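Long-range contacts in D-ribose pyranase (Bacillus subtilis, PDB 1OGD), which probably catalyses the interconversion of the beta-pyran and beta-furan forms of D-ribose, working in the cytoplasm as a decamer built from two pentamers: residues K23-A29 / A108-T114; S97-F101 / Y120-I124. One frame throughout, in Å; residues are numbered along the deposited sequence.

Both contacts reach the same mixed sheet and end at the same bound beta-D-ribopyranose, but they are built differently. The centre of contact 1 lies about 5 Å from the centre of the chain; it joins two parallel strands in the sheet interior, largely by backbone hydrogen bonds between small and beta-branched residues. Contact 2, its centre about 10 Å from that of the chain yet also buried, packs helix 98-104 on the start of strand 123-127 through an edge-to-face ring pair and Phe101 on aliphatic side-chain atoms, with no hydrogen bond across it. Strands 23-27 and 123-127 are sheet neighbours, which brings Asp28 near the Tyr120-Asn122 loop; His98 comes to the same sugar from helix 98-104.

Contact 1: K23-A29 / A108-T114; sequences KIVIADA and AKAVIRT. With RIP (beta-D-ribopyranose), chain G.
Val25 and Ile112 sit at the middle of a parallel strand pair whose short axes diverge by 20°. The backbone bonds alternate in the parallel manner: Val25 N gives to Ala110 O and Val25 O takes Ile112 N, then Ala27 N gives to Ile112 O at 2.7 Å and Ala27 O takes Thr114 N. Ala27 O is gripped twice, since Thr114 OG1 also donates to it at 2.8 Å from the opposite face of the carbonyl plane. That hydroxyl is brought there by a chi1 of 67°, which sets it between its own N and carbonyl carbon.

Apolar side chains make up most of both faces. Val25, Ala27 and Val111 share one with Arg113, its polar member; beside them Val25 CG2 presses tightly on Ala108 CB at 3.5 Å, the small methyl of alanine fitting against the valine branch at this close distance. On the other face the tips of Ile24 and Ile112 meet, CD1 to CD1 at 4.2 Å, beneath helix 9-17, and Ile26 CG2 lies against Thr114 CG2 at 3.9 Å.

At the C-terminal ends the contact turns polar. Arg113, extended from CG to NE, reaches past Asp28 so that NH2 donates to a lone pair of Ala29 O at 3.1 Å, the oxygen lying only 5° out of the guanidinium plane; NH1 turns to Asp41 and to Leu7 O of a neighbouring subunit. A leucine in its place would probably leave Ala29 O without this donor and Asp41 without its salt-bridge partner.

The CB of Asp28 heads away from segment 108-114, and the carboxylate presents both oxygens to the sugar: OD1 accepts from ribose O3 at a very short 2.5 Å, and OD2 from ribose O2 at 2.7 Å. A largely apolar strand pair thus ends in a polar rim where an acidic group reads two adjacent sugar hydroxyls.

Contact 2: S97-F101 / Y120-I124; sequences SHEEF and YANCI. With RIP (beta-D-ribopyranose), chain G.
The imidazole of His98 carries Tyr120 on one face and the sugar at its edge. Tyr120 comes in edge-on, its CE2 3.6 Å above the imidazole plane and displaced toward the rim, making a T-shaped pair with planes at 89°. The phenol ring in turn offers a face to the sugar, with ribose C4 4.2 Å above its centre, so tyrosine serves as edge to one partner and platform to the other.

His98 NE2 is hydrogen-bonded to ribose O1 at 2.8 Å. With CG anti to the backbone N, chi1 -174°, the imidazole leaves the first turn of helix 98-104 in the direction of the pocket. Tyr120 N adds a weak bond to ribose O3.

One turn on, Phe101 supplies the apolar half of the contact. Its CE2 meets Asn122 CB at 3.7 Å, while Phe101 CE1 lies 3.8 Å from Ile124 CG1, the side chains of Phe101 and Ile124 sliding past each other in opposite directions. A flat ring suits this place because it can span both neighbours.

Such an aromatic platform beside polar groups is typical of sugar-binding sites; His20 of a neighbouring subunit also bonds the ribose here.

Contact 1: K23-A29 / A108-T114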
loop_
_atom_site.group_PDB
_atom_site.type_symbol
_atom_site.label_atom_id
_atom_site.label_comp_id
_atom_site.label_asym_id
_atom_site.label_seq_id
_atom_site.Cartn_x
_atom_site.Cartn_y
_atom_site.Cartn_z
ATOM N N LYS A 23 1.975 -20.529 16.685
ATOM C CA LYS A 23 3.361 -20.976 16.698
ATOM C C LYS A 23 4.371 -19.943 16.227
ATOM O O LYS A 23 4.084 -19.125 15.347
ATOM C CB LYS A 23 3.500 -22.218 15.813
ATOM C CG LYS A 23 2.525 -23.337 16.144
ATOM C CD LYS A 23 2.524 -24.394 15.055
ATOM C CE LYS A 23 1.534 -25.514 15.353
ATOM N NZ LYS A 23 0.135 -25.020 15.557
ATOM N N ILE A 24 5.552 -19.972 16.836
ATOM C CA ILE A 24 6.640 -19.100 16.427
ATOM C C ILE A 24 7.827 -20.040 16.268
ATOM O O ILE A 24 7.855 -21.117 16.867
ATOM C CB ILE A 24 6.981 -17.995 17.461
ATOM C CG1 ILE A 24 7.481 -18.608 18.763
ATOM C CG2 ILE A 24 5.766 -17.108 17.702
ATOM C CD1 ILE A 24 7.995 -17.564 19.734
ATOM N N VAL A 25 8.799 -19.644 15.458
ATOM C CA VAL A 25 9.959 -20.482 15.216
ATOM C C VAL A 25 11.248 -19.789 15.632
ATOM O O VAL A 25 11.410 -18.590 15.413
ATOM C CB VAL A 25 10.062 -20.846 13.705
ATOM C CG1 VAL A 25 11.258 -21.767 13.456
ATOM C CG2 VAL A 25 8.772 -21.508 13.240
ATOM N N ILE A 26 12.147 -20.538 16.265
ATOM C CA ILE A 26 13.451 -20.011 16.645
ATOM C C ILE A 26 14.348 -20.787 15.700
ATOM O O ILE A 26 14.312 -22.016 15.679
ATOM C CB ILE A 26 13.823 -20.337 18.100
ATOM C CG1 ILE A 26 12.832 -19.663 19.052
ATOM C CG2 ILE A 26 15.227 -19.822 18.395
ATOM C CD1 ILE A 26 12.983 -20.088 20.504
ATOM N N ALA A 27 15.147 -20.085 14.911
ATOM C CA ALA A 27 15.970 -20.769 13.925
ATOM C C ALA A 27 17.446 -20.462 13.964
ATOM O O ALA A 27 17.865 -19.439 14.502
ATOM C CB ALA A 27 15.432 -20.452 12.528
ATOM N N ASP A 28 18.237 -21.367 13.390
ATOM C CA ASP A 28 19.669 -21.143 13.290
ATOM C C ASP A 28 19.837 -20.264 12.052
ATOM O O ASP A 28 18.850 -19.952 11.376
ATOM C CB ASP A 28 20.444 -22.470 13.172
ATOM C CG ASP A 28 20.009 -23.330 11.986
ATOM O OD1 ASP A 28 19.882 -24.559 12.189
ATOM O OD2 ASP A 28 19.818 -22.806 10.864
ATOM N N ALA A 29 21.067 -19.856 11.759
ATOM C CA ALA A 29 21.328 -18.975 10.629
ATOM C C ALA A 29 21.055 -19.539 9.231
ATOM O O ALA A 29 21.071 -18.791 8.245
ATOM C CB ALA A 29 22.762 -18.465 10.704
ATOM N N ALA A 108 3.756 -20.755 11.000
ATOM C CA ALA A 108 4.282 -19.920 12.074
ATOM C C ALA A 108 3.919 -18.451 11.897
ATOM O O ALA A 108 3.808 -17.960 10.773
ATOM C CB ALA A 108 5.791 -20.068 12.143
ATOM N N LYS A 109 3.744 -17.750 13.015
ATOM C CA LYS A 109 3.416 -16.335 12.982
ATOM C C LYS A 109 4.694 -15.560 12.698
ATOM O O LYS A 109 4.658 -14.419 12.253
ATOM C CB LYS A 109 2.830 -15.885 14.327
ATOM C CG LYS A 109 1.530 -16.569 14.702
ATOM C CD LYS A 109 0.434 -16.243 13.700
ATOM C CE LYS A 109 -0.834 -17.033 13.979
ATOM N NZ LYS A 109 -1.895 -16.733 12.971
ATOM N N ALA A 110 5.830 -16.193 12.950
ATOM C CA ALA A 110 7.111 -15.543 12.726
ATOM C C ALA A 110 8.258 -16.519 12.911
ATOM O O ALA A 110 8.117 -17.559 13.566
ATOM C CB ALA A 110 7.281 -14.372 13.698
ATOM N N VAL A 111 9.392 -16.171 12.317
ATOM C CA VAL A 111 10.598 -16.967 12.435
ATOM C C VAL A 111 11.624 -16.021 13.024
ATOM O O VAL A 111 11.830 -14.920 12.514
ATOM C CB VAL A 111 11.098 -17.479 11.063
ATOM C CG1 VAL A 111 12.441 -18.194 11.229
ATOM C CG2 VAL A 111 10.075 -18.432 10.461
ATOM N N ILE A 112 12.242 -16.439 14.125
ATOM C CA ILE A 112 13.256 -15.629 14.774
ATOM C C ILE A 112 14.608 -16.233 14.418
ATOM O O ILE A 112 14.924 -17.361 14.797
ATOM C CB ILE A 112 13.045 -15.618 16.297
ATOM C CG1 ILE A 112 11.608 -15.179 16.599
ATOM C CG2 ILE A 112 14.019 -14.669 16.947
ATOM C CD1 ILE A 112 11.149 -15.454 18.009
ATOM N N ARG A 113 15.399 -15.479 13.665
ATOM C CA ARG A 113 16.701 -15.948 13.231
ATOM C C ARG A 113 17.786 -15.573 14.233
ATOM O O ARG A 113 17.969 -14.400 14.547
ATOM C CB ARG A 113 17.034 -15.356 11.855
ATOM C CG ARG A 113 18.323 -15.879 11.242
ATOM C CD ARG A 113 18.511 -15.326 9.833
ATOM N NE ARG A 113 19.677 -15.893 9.165
ATOM C CZ ARG A 113 20.735 -15.189 8.772
ATOM N NH1 ARG A 113 20.792 -13.879 8.977
ATOM N NH2 ARG A 113 21.744 -15.798 8.167
ATOM N N THR A 114 18.499 -16.579 14.734
ATOM C CA THR A 114 19.578 -16.349 15.687
ATOM C C THR A 114 20.902 -16.469 14.931
ATOM O O THR A 114 20.913 -16.739 13.727
ATOM C CB THR A 114 19.561 -17.394 16.814
ATOM O OG1 THR A 114 19.877 -18.680 16.272
ATOM C CG2 THR A 114 18.186 -17.456 17.466
HETATM C C1 RIP G . 18.848 -25.618 7.230
HETATM C C2 RIP G . 19.091 -25.401 8.702
HETATM C C3 RIP G . 19.355 -26.739 9.375
HETATM C C4 RIP G . 20.477 -27.545 8.731
HETATM C C5 RIP G . 20.138 -27.705 7.253
HETATM O O1 RIP G . 17.613 -26.265 7.000
HETATM O O2 RIP G . 20.197 -24.535 8.831
HETATM O O3 RIP G . 19.609 -26.555 10.744
HETATM O O4 RIP G . 21.717 -26.873 8.834
HETATM O O5 RIP G . 19.869 -26.441 6.606
HETATM O O HOH W 1 17.762 -18.469 9.025
#

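Contact 2: S97-F101 / Y120-I124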
loop_
_atom_site.group_PDB
_atom_site.type_symbol
_atom_site.label_atom_id
_atom_site.label_comp_id
_atom_site.label_asym_id
_atom_site.label_seq_id
_atom_site.Cartn_x
_atom_site.Cartn_y
_atom_site.Cartn_z
ATOM N N SER A 97 10.814 -35.333 11.217
ATOM C CA SER A 97 11.935 -35.282 10.294
ATOM C C SER A 97 12.093 -33.806 9.953
ATOM O O SER A 97 11.139 -33.037 10.067
ATOM C CB SER A 97 11.623 -36.086 9.028
ATOM O OG SER A 97 10.517 -35.536 8.334
ATOM N N HIS A 98 13.292 -33.408 9.546
ATOM C CA HIS A 98 13.538 -32.015 9.200
ATOM C C HIS A 98 12.601 -31.536 8.093
ATOM O O HIS A 98 12.198 -30.374 8.075
ATOM C CB HIS A 98 14.988 -31.827 8.758
ATOM C CG HIS A 98 15.361 -30.397 8.526
ATOM N ND1 HIS A 98 15.406 -29.467 9.544
ATOM C CD2 HIS A 98 15.694 -29.734 7.395
ATOM C CE1 HIS A 98 15.753 -28.292 9.047
ATOM N NE2 HIS A 98 15.933 -28.427 7.745
ATOM N N GLU A 99 12.254 -32.432 7.175
ATOM C CA GLU A 99 11.365 -32.079 6.073
ATOM C C GLU A 99 9.968 -31.719 6.559
ATOM O O GLU A 99 9.394 -30.722 6.123
ATOM C CB GLU A 99 11.285 -33.222 5.059
ATOM C CG GLU A 99 12.580 -33.463 4.306
ATOM C CD GLU A 99 13.094 -32.204 3.626
ATOM O OE1 GLU A 99 12.349 -31.616 2.811
ATOM O OE2 GLU A 99 14.245 -31.801 3.909
ATOM N N GLU A 100 9.418 -32.534 7.454
ATOM C CA GLU A 100 8.091 -32.263 7.993
ATOM C C GLU A 100 8.157 -30.969 8.797
ATOM O O GLU A 100 7.235 -30.156 8.764
ATOM C CB GLU A 100 7.633 -33.395 8.909
ATOM C CG GLU A 100 7.569 -34.758 8.257
ATOM C CD GLU A 100 7.102 -35.827 9.231
ATOM O OE1 GLU A 100 5.921 -35.777 9.642
ATOM O OE2 GLU A 100 7.918 -36.704 9.597
ATOM N N PHE A 101 9.260 -30.795 9.521
ATOM C CA PHE A 101 9.478 -29.608 10.337
ATOM C C PHE A 101 9.317 -28.347 9.491
ATOM O O PHE A 101 8.559 -27.441 9.848
ATOM C CB PHE A 101 10.885 -29.641 10.940
ATOM C CG PHE A 101 11.187 -28.483 11.851
ATOM C CD1 PHE A 101 10.757 -28.491 13.174
ATOM C CD2 PHE A 101 11.898 -27.383 11.385
ATOM C CE1 PHE A 101 11.032 -27.419 14.018
ATOM C CE2 PHE A 101 12.177 -26.309 12.221
ATOM C CZ PHE A 101 11.743 -26.327 13.541
ATOM N N TYR A 120 20.701 -28.160 12.658
ATOM C CA TYR A 120 19.352 -28.357 13.177
ATOM C C TYR A 120 19.008 -27.701 14.511
ATOM O O TYR A 120 18.224 -28.241 15.297
ATOM C CB TYR A 120 19.048 -29.854 13.237
ATOM C CG TYR A 120 19.378 -30.570 11.945
ATOM C CD1 TYR A 120 20.657 -31.081 11.715
ATOM C CD2 TYR A 120 18.425 -30.689 10.930
ATOM C CE1 TYR A 120 20.978 -31.693 10.503
ATOM C CE2 TYR A 120 18.735 -31.296 9.718
ATOM C CZ TYR A 120 20.013 -31.795 9.511
ATOM O OH TYR A 120 20.324 -32.393 8.311
ATOM N N ALA A 121 19.587 -26.536 14.764
ATOM C CA ALA A 121 19.293 -25.812 15.988
ATOM C C ALA A 121 18.059 -24.952 15.711
ATOM O O ALA A 121 18.157 -23.730 15.633
ATOM C CB ALA A 121 20.470 -24.931 16.381
ATOM N N ASN A 122 16.912 -25.609 15.538
ATOM C CA ASN A 122 15.644 -24.928 15.276
ATOM C C ASN A 122 14.528 -25.583 16.077
ATOM O O ASN A 122 14.554 -26.786 16.326
ATOM C CB ASN A 122 15.231 -25.020 13.797
ATOM C CG ASN A 122 16.359 -24.707 12.836
ATOM O OD1 ASN A 122 16.956 -25.615 12.255
ATOM N ND2 ASN A 122 16.654 -23.425 12.657
ATOM N N CYS A 123 13.537 -24.799 16.476
ATOM C CA CYS A 123 12.400 -25.365 17.185
ATOM C C CYS A 123 11.180 -24.470 17.060
ATOM O O CYS A 123 11.295 -23.259 16.874
ATOM C CB CYS A 123 12.723 -25.596 18.665
ATOM S SG CYS A 123 12.802 -24.112 19.660
ATOM N N ILE A 124 10.014 -25.090 17.151
ATOM C CA ILE A 124 8.749 -24.383 17.081
ATOM C C ILE A 124 8.134 -24.399 18.474
ATOM O O ILE A 124 8.030 -25.459 19.102
ATOM C CB ILE A 124 7.771 -25.077 16.107
ATOM C CG1 ILE A 124 8.235 -24.863 14.665
ATOM C CG2 ILE A 124 6.356 -24.546 16.314
ATOM C CD1 ILE A 124 7.422 -25.641 13.641
HETATM C C1 RIP G . 18.848 -25.618 7.230
HETATM C C2 RIP G . 19.091 -25.401 8.702
HETATM C C3 RIP G . 19.355 -26.739 9.375
HETATM C C4 RIP G . 20.477 -27.545 8.731
HETATM C C5 RIP G . 20.138 -27.705 7.253
HETATM O O1 RIP G . 17.613 -26.265 7.000
HETATM O O2 RIP G . 20.197 -24.535 8.831
HETATM O O3 RIP G . 19.609 -26.555 10.744
HETATM O O4 RIP G . 21.717 -26.873 8.834
HETATM O O5 RIP G . 19.869 -26.441 6.606
#